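Local coordinates for FERM, ARHGEF and pleckstrin domain-containing protein 2 (Mus musculus, PDB 6D2K) that activates RAC1 as a guanine nucleotide exchange factor and takes part in semaphorin responses and integrin regulation, represented here by its FERM domain, at residues Q36-H40 against L41-E45; D29-V32 against L33-Q36; Q96-Y99 against T100-L103; A105-L108 against K109-L112. One frame throughout, in Å; residues are numbered along the deposited sequence.

Contact 1: residues Q36-H40 against L41-E45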
loop_
_atom_site.group_PDB
_atom_site.type_symbol
_atom_site.label_atom_id
_atom_site.label_comp_id
_atom_site.label_asym_id
_atom_site.label_seq_id
_atom_site.Cartn_x
_atom_site.Cartn_y
_atom_site.Cartn_z
ATOM N N GLN A 36 11.015 10.043 13.442
ATOM C CA GLN A 36 12.351 10.261 12.901
ATOM C C GLN A 36 12.319 10.156 11.378
ATOM O O GLN A 36 12.984 10.919 10.681
ATOM C CB GLN A 36 13.383 9.289 13.498
ATOM C CG GLN A 36 13.687 9.544 14.974
ATOM C CD GLN A 36 14.905 8.774 15.483
ATOM O OE1 GLN A 36 15.635 8.150 14.709
ATOM N NE2 GLN A 36 15.129 8.823 16.792
ATOM N N VAL A 37 11.525 9.221 10.862
ATOM C CA VAL A 37 11.435 9.056 9.419
ATOM C C VAL A 37 10.729 10.241 8.780
ATOM O O VAL A 37 11.181 10.741 7.753
ATOM C CB VAL A 37 10.724 7.755 9.016
ATOM C CG1 VAL A 37 10.545 7.719 7.503
ATOM C CG2 VAL A 37 11.530 6.553 9.492
ATOM N N TRP A 38 9.633 10.688 9.387
ATOM C CA TRP A 38 8.893 11.831 8.850
ATOM C C TRP A 38 9.775 13.082 8.832
ATOM O O TRP A 38 9.647 13.929 7.952
ATOM C CB TRP A 38 7.625 12.124 9.657
ATOM C CG TRP A 38 6.642 10.971 9.840
ATOM C CD1 TRP A 38 5.690 10.869 10.803
ATOM C CD2 TRP A 38 6.541 9.774 9.049
ATOM N NE1 TRP A 38 4.994 9.696 10.666
ATOM C CE2 TRP A 38 5.499 9.005 9.597
ATOM C CE3 TRP A 38 7.228 9.284 7.933
ATOM C CZ2 TRP A 38 5.123 7.761 9.069
ATOM C CZ3 TRP A 38 6.853 8.043 7.409
ATOM C CH2 TRP A 38 5.809 7.307 7.977
ATOM N N LYS A 39 10.667 13.193 9.812
ATOM C CA LYS A 39 11.592 14.321 9.889
ATOM C C LYS A 39 12.674 14.232 8.830
ATOM O O LYS A 39 12.986 15.219 8.163
ATOM C CB LYS A 39 12.252 14.383 11.264
ATOM C CG LYS A 39 11.398 14.985 12.353
ATOM C CD LYS A 39 12.275 15.649 13.420
ATOM C CE LYS A 39 13.732 15.182 13.347
ATOM N NZ LYS A 39 14.522 15.877 12.278
ATOM N N HIS A 40 13.269 13.054 8.694
ATOM C CA HIS A 40 14.270 12.837 7.670
ATOM C C HIS A 40 13.708 13.229 6.306
ATOM O O HIS A 40 14.424 13.783 5.476
ATOM C CB HIS A 40 14.737 11.381 7.658
ATOM C CG HIS A 40 15.578 11.037 6.473
ATOM N ND1 HIS A 40 16.912 11.371 6.387
ATOM C CD2 HIS A 40 15.271 10.412 5.311
ATOM C CE1 HIS A 40 17.394 10.957 5.229
ATOM N NE2 HIS A 40 16.421 10.369 4.559
ATOM N N LEU A 41 12.421 12.956 6.093
ATOM C CA LEU A 41 11.790 13.195 4.794
ATOM C C LEU A 41 11.139 14.563 4.678
ATOM O O LEU A 41 10.804 15.001 3.575
ATOM C CB LEU A 41 10.729 12.125 4.495
ATOM C CG LEU A 41 11.267 10.700 4.342
ATOM C CD1 LEU A 41 10.120 9.701 4.125
ATOM C CD2 LEU A 41 12.296 10.612 3.226
ATOM N N ASN A 42 10.941 15.224 5.812
ATOM C CA ASN A 42 10.133 16.427 5.849
ATOM C C ASN A 42 8.772 16.140 5.225
ATOM O O ASN A 42 8.314 16.844 4.320
ATOM C CB ASN A 42 10.857 17.576 5.144
ATOM C CG ASN A 42 12.134 17.975 5.861
ATOM O OD1 ASN A 42 12.122 18.226 7.066
ATOM N ND2 ASN A 42 13.241 18.030 5.128
ATOM N N LEU A 43 8.147 15.073 5.715
ATOM C CA LEU A 43 6.850 14.623 5.229
ATOM C C LEU A 43 5.704 15.201 6.056
ATOM O O LEU A 43 5.386 14.699 7.132
ATOM C CB LEU A 43 6.801 13.089 5.261
ATOM C CG LEU A 43 5.527 12.412 4.756
ATOM C CD1 LEU A 43 5.217 12.885 3.333
ATOM C CD2 LEU A 43 5.659 10.898 4.816
ATOM N N ILE A 44 5.073 16.254 5.545
ATOM C CA ILE A 44 3.974 16.905 6.249
ATOM C C ILE A 44 2.726 16.035 6.335
ATOM O O ILE A 44 2.147 15.875 7.409
ATOM C CB ILE A 44 3.595 18.254 5.589
ATOM C CG1 ILE A 44 4.772 19.225 5.666
ATOM C CG2 ILE A 44 2.376 18.851 6.255
ATOM C CD1 ILE A 44 4.462 20.603 5.085
ATOM N N GLU A 45 2.308 15.481 5.202
ATOM C CA GLU A 45 1.104 14.668 5.162
ATOM C C GLU A 45 1.457 13.225 5.513
ATOM O O GLU A 45 1.136 12.287 4.781
ATOM C CB GLU A 45 0.453 14.771 3.784
ATOM C CG GLU A 45 0.081 16.223 3.428
ATOM C CD GLU A 45 -0.618 16.356 2.083
ATOM O OE1 GLU A 45 -1.859 16.519 2.067
ATOM O OE2 GLU A 45 0.069 16.299 1.054
#

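Contact 2: residues D29-V32 against L33-Q36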
loop_
_atom_site.group_PDB
_atom_site.type_symbol
_atom_site.label_atom_id
_atom_site.label_comp_id
_atom_site.label_asym_id
_atom_site.label_seq_id
_atom_site.Cartn_x
_atom_site.Cartn_y
_atom_site.Cartn_z
ATOM N N ASP A 29 8.353 3.169 21.684
ATOM C CA ASP A 29 7.159 2.903 20.890
ATOM C C ASP A 29 7.459 3.166 19.422
ATOM O O ASP A 29 8.322 3.970 19.106
ATOM C CB ASP A 29 6.008 3.803 21.332
ATOM C CG ASP A 29 5.315 3.299 22.582
ATOM O OD1 ASP A 29 4.474 4.044 23.125
ATOM O OD2 ASP A 29 5.602 2.162 23.018
ATOM N N GLY A 30 6.730 2.505 18.530
ATOM C CA GLY A 30 6.915 2.709 17.099
ATOM C C GLY A 30 6.896 4.164 16.646
ATOM O O GLY A 30 7.614 4.547 15.721
ATOM N N GLN A 31 6.084 4.985 17.301
ATOM C CA GLN A 31 5.977 6.395 16.927
ATOM C C GLN A 31 7.326 7.113 16.893
ATOM O O GLN A 31 7.552 7.982 16.053
ATOM C CB GLN A 31 5.025 7.125 17.876
ATOM C CG GLN A 31 4.677 8.526 17.414
ATOM C CD GLN A 31 4.082 8.540 16.016
ATOM O OE1 GLN A 31 3.000 7.995 15.788
ATOM N NE2 GLN A 31 4.784 9.165 15.075
ATOM N N VAL A 32 8.223 6.764 17.809
ATOM C CA VAL A 32 9.550 7.377 17.835
ATOM C C VAL A 32 10.296 7.209 16.502
ATOM O O VAL A 32 10.912 8.153 15.991
ATOM C CB VAL A 32 10.396 6.828 19.009
ATOM C CG1 VAL A 32 11.752 7.502 19.050
ATOM C CG2 VAL A 32 9.647 7.026 20.322
ATOM N N LEU A 33 10.220 6.010 15.929
ATOM C CA LEU A 33 10.858 5.727 14.652
ATOM C C LEU A 33 10.094 6.404 13.521
ATOM O O LEU A 33 10.699 6.983 12.623
ATOM C CB LEU A 33 10.930 4.217 14.401
ATOM C CG LEU A 33 11.469 3.812 13.025
ATOM C CD1 LEU A 33 12.872 4.373 12.754
ATOM C CD2 LEU A 33 11.449 2.285 12.872
ATOM N N LEU A 34 8.769 6.308 13.572
ATOM C CA LEU A 34 7.918 6.929 12.561
ATOM C C LEU A 34 8.252 8.420 12.448
ATOM O O LEU A 34 8.512 8.924 11.361
ATOM C CB LEU A 34 6.441 6.715 12.897
ATOM C CG LEU A 34 5.907 5.274 12.853
ATOM C CD1 LEU A 34 4.570 5.145 13.551
ATOM C CD2 LEU A 34 5.809 4.762 11.416
ATOM N N THR A 35 8.284 9.107 13.585
ATOM C CA THR A 35 8.608 10.535 13.606
ATOM C C THR A 35 10.025 10.872 13.115
ATOM O O THR A 35 10.221 11.881 12.433
ATOM C CB THR A 35 8.351 11.143 15.001
ATOM O OG1 THR A 35 6.946 11.092 15.293
ATOM C CG2 THR A 35 8.822 12.590 15.049
ATOM N N GLN A 36 11.015 10.043 13.442
ATOM C CA GLN A 36 12.351 10.261 12.901
ATOM C C GLN A 36 12.319 10.156 11.378
ATOM O O GLN A 36 12.984 10.919 10.681
ATOM C CB GLN A 36 13.383 9.289 13.498
ATOM C CG GLN A 36 13.687 9.544 14.974
ATOM C CD GLN A 36 14.905 8.774 15.483
ATOM O OE1 GLN A 36 15.635 8.150 14.709
ATOM N NE2 GLN A 36 15.129 8.823 16.792
#

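Contact 3: residues Q96-Y99 against T100-L103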
loop_
_atom_site.group_PDB
_atom_site.type_symbol
_atom_site.label_atom_id
_atom_site.label_comp_id
_atom_site.label_asym_id
_atom_site.label_seq_id
_atom_site.Cartn_x
_atom_site.Cartn_y
_atom_site.Cartn_z
ATOM N N GLN A 96 -2.196 17.818 -0.506
ATOM C CA GLN A 96 -1.802 19.229 -0.417
ATOM C C GLN A 96 -0.414 19.579 -0.945
ATOM O O GLN A 96 -0.188 20.703 -1.391
ATOM C CB GLN A 96 -1.920 19.713 1.027
ATOM C CG GLN A 96 -3.287 19.502 1.627
ATOM C CD GLN A 96 -4.060 20.787 1.714
ATOM O OE1 GLN A 96 -4.236 21.342 2.800
ATOM N NE2 GLN A 96 -4.517 21.286 0.566
ATOM N N GLU A 97 0.517 18.631 -0.884
ATOM C CA GLU A 97 1.900 18.899 -1.262
ATOM C C GLU A 97 2.336 18.109 -2.472
ATOM O O GLU A 97 2.010 16.922 -2.597
ATOM C CB GLU A 97 2.846 18.564 -0.108
ATOM C CG GLU A 97 2.634 19.409 1.123
ATOM C CD GLU A 97 3.042 20.852 0.905
ATOM O OE1 GLU A 97 2.633 21.707 1.713
ATOM O OE2 GLU A 97 3.764 21.130 -0.078
ATOM N N GLU A 98 3.102 18.764 -3.342
ATOM C CA GLU A 98 3.734 18.104 -4.470
ATOM C C GLU A 98 4.562 16.912 -3.970
ATOM O O GLU A 98 4.570 15.858 -4.593
ATOM C CB GLU A 98 4.595 19.100 -5.266
ATOM C CG GLU A 98 5.298 18.501 -6.481
ATOM C CD GLU A 98 5.982 19.547 -7.358
ATOM O OE1 GLU A 98 5.293 20.506 -7.777
ATOM O OE2 GLU A 98 7.192 19.388 -7.648
ATOM N N TYR A 99 5.229 17.068 -2.834
ATOM C CA TYR A 99 6.075 15.987 -2.329
ATOM C C TYR A 99 5.257 14.733 -2.004
ATOM O O TYR A 99 5.690 13.615 -2.277
ATOM C CB TYR A 99 6.879 16.435 -1.105
ATOM C CG TYR A 99 7.813 15.371 -0.588
ATOM C CD1 TYR A 99 8.894 14.956 -1.348
ATOM C CD2 TYR A 99 7.609 14.787 0.649
ATOM C CE1 TYR A 99 9.752 13.981 -0.891
ATOM C CE2 TYR A 99 8.468 13.814 1.122
ATOM C CZ TYR A 99 9.520 13.414 0.342
ATOM O OH TYR A 99 10.371 12.447 0.812
ATOM N N THR A 100 4.076 14.921 -1.436
ATOM C CA THR A 100 3.225 13.779 -1.096
ATOM C C THR A 100 2.785 13.109 -2.392
ATOM O O THR A 100 2.731 11.883 -2.479
ATOM C CB THR A 100 1.970 14.194 -0.315
ATOM O OG1 THR A 100 2.320 15.137 0.702
ATOM C CG2 THR A 100 1.319 12.975 0.348
ATOM N N ARG A 101 2.440 13.905 -3.403
ATOM C CA ARG A 101 2.000 13.311 -4.658
ATOM C C ARG A 101 3.130 12.530 -5.315
ATOM O O ARG A 101 2.894 11.501 -5.959
ATOM C CB ARG A 101 1.487 14.401 -5.604
ATOM C CG ARG A 101 0.261 15.116 -5.044
ATOM C CD ARG A 101 -0.398 16.004 -6.096
ATOM N NE ARG A 101 0.401 17.171 -6.470
ATOM C CZ ARG A 101 0.387 18.338 -5.832
ATOM N NH1 ARG A 101 -0.370 18.509 -4.756
ATOM N NH2 ARG A 101 1.137 19.344 -6.274
ATOM N N TYR A 102 4.346 13.055 -5.181
ATOM C CA TYR A 102 5.562 12.367 -5.622
ATOM C C TYR A 102 5.694 11.004 -4.924
ATOM O O TYR A 102 5.893 9.986 -5.582
ATOM C CB TYR A 102 6.785 13.250 -5.356
ATOM C CG TYR A 102 8.118 12.538 -5.365
ATOM C CD1 TYR A 102 8.609 11.932 -6.518
ATOM C CD2 TYR A 102 8.897 12.490 -4.216
ATOM C CE1 TYR A 102 9.839 11.288 -6.517
ATOM C CE2 TYR A 102 10.135 11.859 -4.208
ATOM C CZ TYR A 102 10.602 11.263 -5.363
ATOM O OH TYR A 102 11.826 10.635 -5.366
ATOM N N LEU A 103 5.556 10.980 -3.603
ATOM C CA LEU A 103 5.629 9.695 -2.890
ATOM C C LEU A 103 4.526 8.728 -3.322
ATOM O O LEU A 103 4.770 7.530 -3.451
ATOM C CB LEU A 103 5.606 9.896 -1.376
ATOM C CG LEU A 103 6.834 10.609 -0.800
ATOM C CD1 LEU A 103 6.772 10.535 0.719
ATOM C CD2 LEU A 103 8.151 10.035 -1.335
HETATM O O HOH W 1 2.576 20.128 -8.423
#

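Contact 4: residues A105-L108 against K109-L112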
loop_
_atom_site.group_PDB
_atom_site.type_symbol
_atom_site.label_atom_id
_atom_site.label_comp_id
_atom_site.label_asym_id
_atom_site.label_seq_id
_atom_site.Cartn_x
_atom_site.Cartn_y
_atom_site.Cartn_z
ATOM N N ALA A 105 3.125 8.575 -6.309
ATOM C CA ALA A 105 3.509 8.042 -7.614
ATOM C C ALA A 105 4.550 6.930 -7.467
ATOM O O ALA A 105 4.486 5.920 -8.191
ATOM C CB ALA A 105 4.036 9.159 -8.530
ATOM N N LEU A 106 5.488 7.104 -6.534
ATOM C CA LEU A 106 6.508 6.077 -6.274
ATOM C C LEU A 106 5.868 4.818 -5.692
ATOM O O LEU A 106 6.288 3.700 -5.993
ATOM C CB LEU A 106 7.586 6.591 -5.305
ATOM C CG LEU A 106 8.543 7.663 -5.864
ATOM C CD1 LEU A 106 9.616 8.010 -4.828
ATOM C CD2 LEU A 106 9.179 7.158 -7.149
ATOM N N GLN A 107 4.843 4.994 -4.863
ATOM C CA GLN A 107 4.160 3.841 -4.281
ATOM C C GLN A 107 3.449 3.057 -5.377
ATOM O O GLN A 107 3.495 1.822 -5.416
ATOM C CB GLN A 107 3.152 4.306 -3.226
ATOM C CG GLN A 107 2.212 3.204 -2.708
ATOM C CD GLN A 107 2.917 2.188 -1.851
ATOM O OE1 GLN A 107 2.891 0.988 -2.129
ATOM N NE2 GLN A 107 3.539 2.649 -0.804
ATOM N N LEU A 108 2.782 3.775 -6.272
ATOM C CA LEU A 108 2.071 3.126 -7.364
ATOM C C LEU A 108 3.039 2.435 -8.313
ATOM O O LEU A 108 2.735 1.351 -8.823
ATOM C CB LEU A 108 1.182 4.138 -8.096
ATOM C CG LEU A 108 0.037 4.611 -7.194
ATOM C CD1 LEU A 108 -0.541 5.885 -7.797
ATOM C CD2 LEU A 108 -1.043 3.530 -6.994
ATOM N N LYS A 109 4.204 3.051 -8.533
ATOM C CA LYS A 109 5.276 2.426 -9.288
ATOM C C LYS A 109 5.650 1.092 -8.644
ATOM O O LYS A 109 5.774 0.093 -9.341
ATOM C CB LYS A 109 6.487 3.365 -9.391
ATOM C CG LYS A 109 7.725 2.715 -10.008
ATOM C CD LYS A 109 8.887 3.692 -10.061
ATOM C CE LYS A 109 10.167 2.961 -10.436
ATOM N NZ LYS A 109 11.371 3.826 -10.379
ATOM N N ARG A 110 5.818 1.090 -7.324
ATOM C CA ARG A 110 6.158 -0.150 -6.622
ATOM C C ARG A 110 5.043 -1.188 -6.754
ATOM O O ARG A 110 5.323 -2.375 -6.983
ATOM C CB ARG A 110 6.462 0.110 -5.144
ATOM C CG ARG A 110 6.578 -1.176 -4.323
ATOM C CD ARG A 110 6.341 -0.942 -2.826
ATOM N NE ARG A 110 7.456 -0.242 -2.236
ATOM C CZ ARG A 110 7.441 0.372 -1.059
ATOM N NH1 ARG A 110 6.343 0.395 -0.320
ATOM N NH2 ARG A 110 8.538 0.985 -0.643
ATOM N N ASP A 111 3.786 -0.760 -6.614
ATOM C CA ASP A 111 2.666 -1.695 -6.695
ATOM C C ASP A 111 2.545 -2.298 -8.084
ATOM O O ASP A 111 2.139 -3.441 -8.238
ATOM C CB ASP A 111 1.346 -1.014 -6.287
ATOM C CG ASP A 111 1.289 -0.693 -4.804
ATOM O OD1 ASP A 111 0.417 0.107 -4.406
ATOM O OD2 ASP A 111 2.108 -1.240 -4.031
ATOM N N LEU A 112 2.912 -1.532 -9.102
ATOM C CA LEU A 112 2.921 -2.061 -10.468
ATOM C C LEU A 112 4.028 -3.120 -10.611
ATOM O O LEU A 112 3.784 -4.223 -11.113
ATOM C CB LEU A 112 3.092 -0.914 -11.475
ATOM C CG LEU A 112 3.047 -1.267 -12.963
ATOM C CD1 LEU A 112 1.681 -1.768 -13.362
ATOM C CD2 LEU A 112 3.424 -0.046 -13.801
#

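Contact 1: residues Q36-H40 against L41-E45
A Schellman motif ends helix 30-41, and W38 and L43 meet across it. L43 N gives its hydrogen to W38 O over 2.9 Å in the carbonyl plane, at a nearly straight N-H...O angle of 167°. Inside that loop N42 N makes a weaker bond of 3.1 Å to K39 O. N42 sits at the C-prime position with positive phi (53°), a conformation that asparagine tolerates better than most residues with a side chain. The turn brings L43 back beside W38, and the two side chains run the same way, with L43 CD2 3.8 Å from W38 CE3 on the six-membered ring. Before the turn, L41 N makes a helical bond of 3.0 Å to V37 O. L41 CG stands anti to its own carbonyl carbon (chi1 -64°), which sets the branch point between V37 and H40: CD1 lies 3.9 Å from V37 CG1, while CD2 comes within 3.6 Å of H40 CD2. Cutting L41 back to an alanine would probably leave V37 CG1 and the H40 ring without their apolar neighbour and open a gap beside Y99. V37 and L43, both buried, suit a side that faces protein: V37 packs on F22 of strand 19-24 and L51 of strand 49-54, W38 and L43 reach F49, and L43 rests against helix 98-113, where L41 also meets Y99.

Contact 2: residues D29-V32 against L33-Q36
L33 begins the second segment against G30, its amide N lying 3.0 Å from G30 O in a weak, bent hydrogen bond. Its CB passes 3.6 Å from the same oxygen, while the leucyl end packs on F22 and I24 of strand 19-24 and on L51 of strand 49-54. L34 N makes the stronger claim on G30 O, at 3.0 Å and an N-H...O angle of 172°, so this carbonyl receives two N-H groups in the first turn of the helix. L34 CG stands 3.4 Å from G30 O, and its side chain crosses that of Q31 at about a right angle. This is the opening of helix 30-41, the helix that packs on the mixed sheet of the ubiquitin-like FERM N-terminal domain; G30, with no side chain, fits its buried place there. T35 holds Q31 twice. T35 N bonds to Q31 O at 2.8 Å, and T35 OG1 accepts a hydrogen from Q31 NE2 at 2.9 Å, nearly within the plane of the amide. Q31 can reach one turn ahead because CG is anti to the backbone N and the chain bends at chi2 (56°), which turns NE2 edge-on to T35 OG1. A leucine in place of Q31 would probably leave T35 OG1 without this donor and remove this side-chain tie across the first turn. Q36 N continues the ladder to V32 O at 3.2 Å, and its aliphatic CG lies 3.3 Å from that oxygen.

Contact 3: residues Q96-Y99 against T100-L103
Y99 and L103, one turn apart, meet with the leucine over a face of the tyrosine ring. Y99 CG is anti to the backbone N (chi1 -177°), which swings the ring forward along the helix. L103 CG then sits 4.3 Å from the ring centroid in a CH-pi contact, and L103 CD1 lies 3.7 Å from Y99 CE2. Y102 has the same kind of first torsion, and its CD2 comes 3.7 Å from Y99 CE1; the ring planes meet obliquely, at 42°. The first turn of helix 98-113 of the FERM central domain starts from E97 at the N-cap position. E97 O takes a 3.2 Å hydrogen bond from R101 N and a weak one from T100 N, while T100 OG1 hydrogen-bonds to E45 of the N-terminal domain. R101 doubles back at chi3 (-69°), laying one guanidinium face over the start of the helix, with NH2 3.4 Å from E98 CA. Arginine suits this place: its flat group covers backbone while its edge stays polar. E98 OE1 is 4.6 Å from R101 NH2, too far for a salt bridge, and one water joins them, donating to E98 OE1 and accepting from NH2 in the guanidinium plane.

Contact 4: residues A105-L108 against K109-L112
Q107 and D111 meet on a buried side of helix 98-113, in the FERM central domain. D111 N bonds to Q107 O at 2.9 Å, and D111 CG packs 3.4 Å from the same oxygen. Q107 CG is anti to the backbone N (chi1 171°) and the chain then bends at chi2, bringing its amide close to the D111 carboxylate, with the two planes 46° apart. R110, partly exposed, stretches past the amide, its guanidinium turned 84° from it, and on to L83 O. L108, buried likewise, turns toward L184 and A187 of helix 176-187. The other side is looser. There K109 CB lies 3.4 Å from L106 O, but the rest of the lysine runs out extended past L131 and Y153, its ammonium group in a long, weak ion pair with E135. L106, partly exposed too, meets the second segment mainly through the hydrogen bond of 3.0 Å from R110 N to L106 O. The long lysine suits an edge where its charge can leave the helix, and the short aspartate suits the buried side. D111 OD1 forms a salt bridge with R196, so the buried carboxylate has a cationic mate, which probably favours its charged form and offsets the cost of burying it.

In the fold
Contacts 1 and 2 share helix 30-41 of the N-terminal domain, contact 2 at its start and contact 1 at its end; contacts 3 and 4 likewise follow one another along helix 98-113 of the central domain. Contact 4 is the most buried, its centre about 9 Å from the centre of the chain, and relies on buried polar groups answered from outside the helix. The other three are partly buried, mixing buried leucines with more exposed polar chains, though E45 and T100 are buried. Contacts 1 and 3 touch directly: E45 OE2 lies 2.6 Å from T100 OG1, a probable hydrogen bond, and L43 packs on L103, so a helix end meets a helix start across two domains.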